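Local coordinates for type IV secretion system protein VirB11 (Brucella suis, PDB 2GZA), which hydrolyses ATP as the hexameric cytoplasmic ATPase of the VirB type IV secretion system, a virulence machine that could help establish the replication niche in the host, at residues Glu27-Trp32 and Val117-Pro122. Sequence-based numbering, arbitrary orientation.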
loop_
_atom_site.group_PDB
_atom_site.type_symbol
_atom_site.label_atom_id
_atom_site.label_comp_id
_atom_site.label_asym_id
_atom_site.label_seq_id
_atom_site.Cartn_x
_atom_site.Cartn_y
_atom_site.Cartn_z
ATOM N N GLU C 27 45.689 30.878 -5.209
ATOM C CA GLU C 27 46.994 31.375 -4.751
ATOM C C GLU C 27 47.087 31.863 -3.307
ATOM O O GLU C 27 48.068 31.557 -2.630
ATOM C CB GLU C 27 47.511 32.474 -5.689
ATOM C CG GLU C 27 48.712 32.062 -6.541
ATOM C CD GLU C 27 50.033 32.131 -5.788
ATOM O OE1 GLU C 27 50.911 32.917 -6.192
ATOM O OE2 GLU C 27 50.203 31.408 -4.791
ATOM N N PRO C 28 46.095 32.646 -2.831
ATOM C CA PRO C 28 46.199 33.089 -1.441
ATOM C C PRO C 28 46.011 31.980 -0.409
ATOM O O PRO C 28 46.242 32.222 0.774
ATOM C CB PRO C 28 45.075 34.127 -1.312
ATOM C CG PRO C 28 44.637 34.435 -2.702
ATOM C CD PRO C 28 44.887 33.197 -3.473
ATOM N N LEU C 29 45.610 30.788 -0.856
ATOM C CA LEU C 29 45.420 29.624 0.020
ATOM C C LEU C 29 46.530 28.588 -0.156
ATOM O O LEU C 29 46.514 27.525 0.474
ATOM C CB LEU C 29 44.041 28.992 -0.216
ATOM C CG LEU C 29 42.820 29.889 0.029
ATOM C CD1 LEU C 29 41.523 29.178 -0.321
ATOM C CD2 LEU C 29 42.785 30.409 1.465
ATOM N N ARG C 30 47.496 28.934 -1.001
ATOM C CA ARG C 30 48.618 28.071 -1.364
ATOM C C ARG C 30 49.375 27.486 -0.165
ATOM O O ARG C 30 49.630 26.286 -0.148
ATOM C CB ARG C 30 49.552 28.817 -2.329
ATOM C CG ARG C 30 50.271 27.938 -3.358
ATOM C CD ARG C 30 49.483 27.773 -4.668
ATOM N NE ARG C 30 48.344 26.863 -4.548
ATOM C CZ ARG C 30 48.441 25.539 -4.477
ATOM N NH1 ARG C 30 49.629 24.953 -4.503
ATOM N NH2 ARG C 30 47.350 24.792 -4.367
ATOM N N PRO C 31 49.719 28.320 0.840
ATOM C CA PRO C 31 50.423 27.809 2.027
ATOM C C PRO C 31 49.713 26.655 2.739
ATOM O O PRO C 31 50.371 25.671 3.093
ATOM C CB PRO C 31 50.507 29.041 2.934
ATOM C CG PRO C 31 50.469 30.191 1.997
ATOM C CD PRO C 31 49.519 29.779 0.921
ATOM N N TRP C 32 48.396 26.776 2.923
ATOM C CA TRP C 32 47.603 25.768 3.622
ATOM C C TRP C 32 47.333 24.557 2.742
ATOM O O TRP C 32 47.258 23.425 3.222
ATOM C CB TRP C 32 46.279 26.372 4.102
ATOM C CG TRP C 32 46.475 27.517 5.033
ATOM C CD1 TRP C 32 46.627 27.454 6.384
ATOM C CD2 TRP C 32 46.557 28.902 4.687
ATOM N NE1 TRP C 32 46.796 28.712 6.903
ATOM C CE2 TRP C 32 46.756 29.619 5.881
ATOM C CE3 TRP C 32 46.486 29.604 3.483
ATOM C CZ2 TRP C 32 46.876 31.004 5.908
ATOM C CZ3 TRP C 32 46.607 30.980 3.510
ATOM C CH2 TRP C 32 46.802 31.665 4.714
ATOM N N VAL C 117 33.870 28.831 1.799
ATOM C CA VAL C 117 34.680 27.865 1.072
ATOM C C VAL C 117 35.116 26.764 2.024
ATOM O O VAL C 117 35.586 27.041 3.126
ATOM C CB VAL C 117 35.917 28.548 0.414
ATOM C CG1 VAL C 117 36.986 27.537 0.016
ATOM C CG2 VAL C 117 35.496 29.343 -0.794
ATOM N N THR C 118 34.941 25.519 1.607
ATOM C CA THR C 118 35.493 24.401 2.356
ATOM C C THR C 118 36.233 23.463 1.424
ATOM O O THR C 118 35.661 22.920 0.483
ATOM C CB THR C 118 34.427 23.652 3.141
ATOM O OG1 THR C 118 33.734 24.578 3.983
ATOM C CG2 THR C 118 35.086 22.566 3.992
ATOM N N ILE C 119 37.519 23.292 1.692
ATOM C CA ILE C 119 38.367 22.451 0.869
ATOM C C ILE C 119 38.792 21.221 1.653
ATOM O O ILE C 119 39.509 21.314 2.650
ATOM C CB ILE C 119 39.584 23.253 0.312
ATOM C CG1 ILE C 119 39.095 24.382 -0.602
ATOM C CG2 ILE C 119 40.547 22.342 -0.433
ATOM C CD1 ILE C 119 40.112 25.471 -0.875
ATOM N N ARG C 120 38.305 20.078 1.197
ATOM C CA ARG C 120 38.687 18.797 1.755
ATOM C C ARG C 120 39.925 18.318 1.024
ATOM O O ARG C 120 40.007 18.401 -0.198
ATOM C CB ARG C 120 37.547 17.788 1.612
ATOM N N LYS C 121 40.884 17.799 1.764
ATOM C CA LYS C 121 42.091 17.282 1.132
ATOM C C LYS C 121 42.175 15.761 1.152
ATOM O O LYS C 121 41.770 15.121 2.116
ATOM C CB LYS C 121 43.330 17.915 1.764
ATOM C CG LYS C 121 43.601 19.330 1.274
ATOM C CD LYS C 121 44.571 20.074 2.179
ATOM C CE LYS C 121 46.028 19.758 1.827
ATOM N NZ LYS C 121 46.976 20.581 2.626
ATOM N N PRO C 122 42.681 15.194 0.039
ATOM C CA PRO C 122 42.969 13.763 -0.127
ATOM C C PRO C 122 44.180 13.278 0.696
ATOM O O PRO C 122 45.052 14.061 1.072
ATOM C CB PRO C 122 43.233 13.609 -1.623
ATOM C CG PRO C 122 43.564 14.973 -2.105
ATOM C CD PRO C 122 42.740 15.897 -1.257
#
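K121 and W32 meet through one long side chain and one backbone oxygen, while L29 and I119 meet through methyl groups alone, so this small interface illustrates how a 3-10 turn and the helix after it can be joined to a strand and the loop that follows it by one apolar and one polar contact. On the apolar side the two chains approach at a slant, and L29 CD1 lies 4.0 Å from I119 CD1. L29 CG and I119 CG1 both lie anti to the carbonyl carbon and beside the backbone N, and each second torsion is extended (chi2 176° in L29, 163° in I119), which carries both terminal methyls into the gap between backbones whose CA atoms stay 10.1 Å apart at L29 and I119. A bend at chi3 turns the end of the otherwise extended K121 chain to W32 O, to which NZ donates over 2.9 Å, in the carbonyl plane and at a C=O...NZ angle of 145°. The same ammonium also bonds to the backbone oxygens of D35 and I38, so several carbonyls at the end of helix 30-34 and in the residues after it converge on one positive charge. The indole of W32 itself leads away from the strand; P31 CB packs over one face, nearer its margin than its centre, and the ring also meets that of Y60. Within the antiparallel sheet, strand 116-120 runs between 40-43 and 101-105, with I119 backbone-bonded to V41. L29 rests on V43 and V49 and W32 on V41, V49 and C51, so helix 30-34 and the 3-10 turn before it cover one face of the sheet across strands 48-52, 40-43 and 116-120.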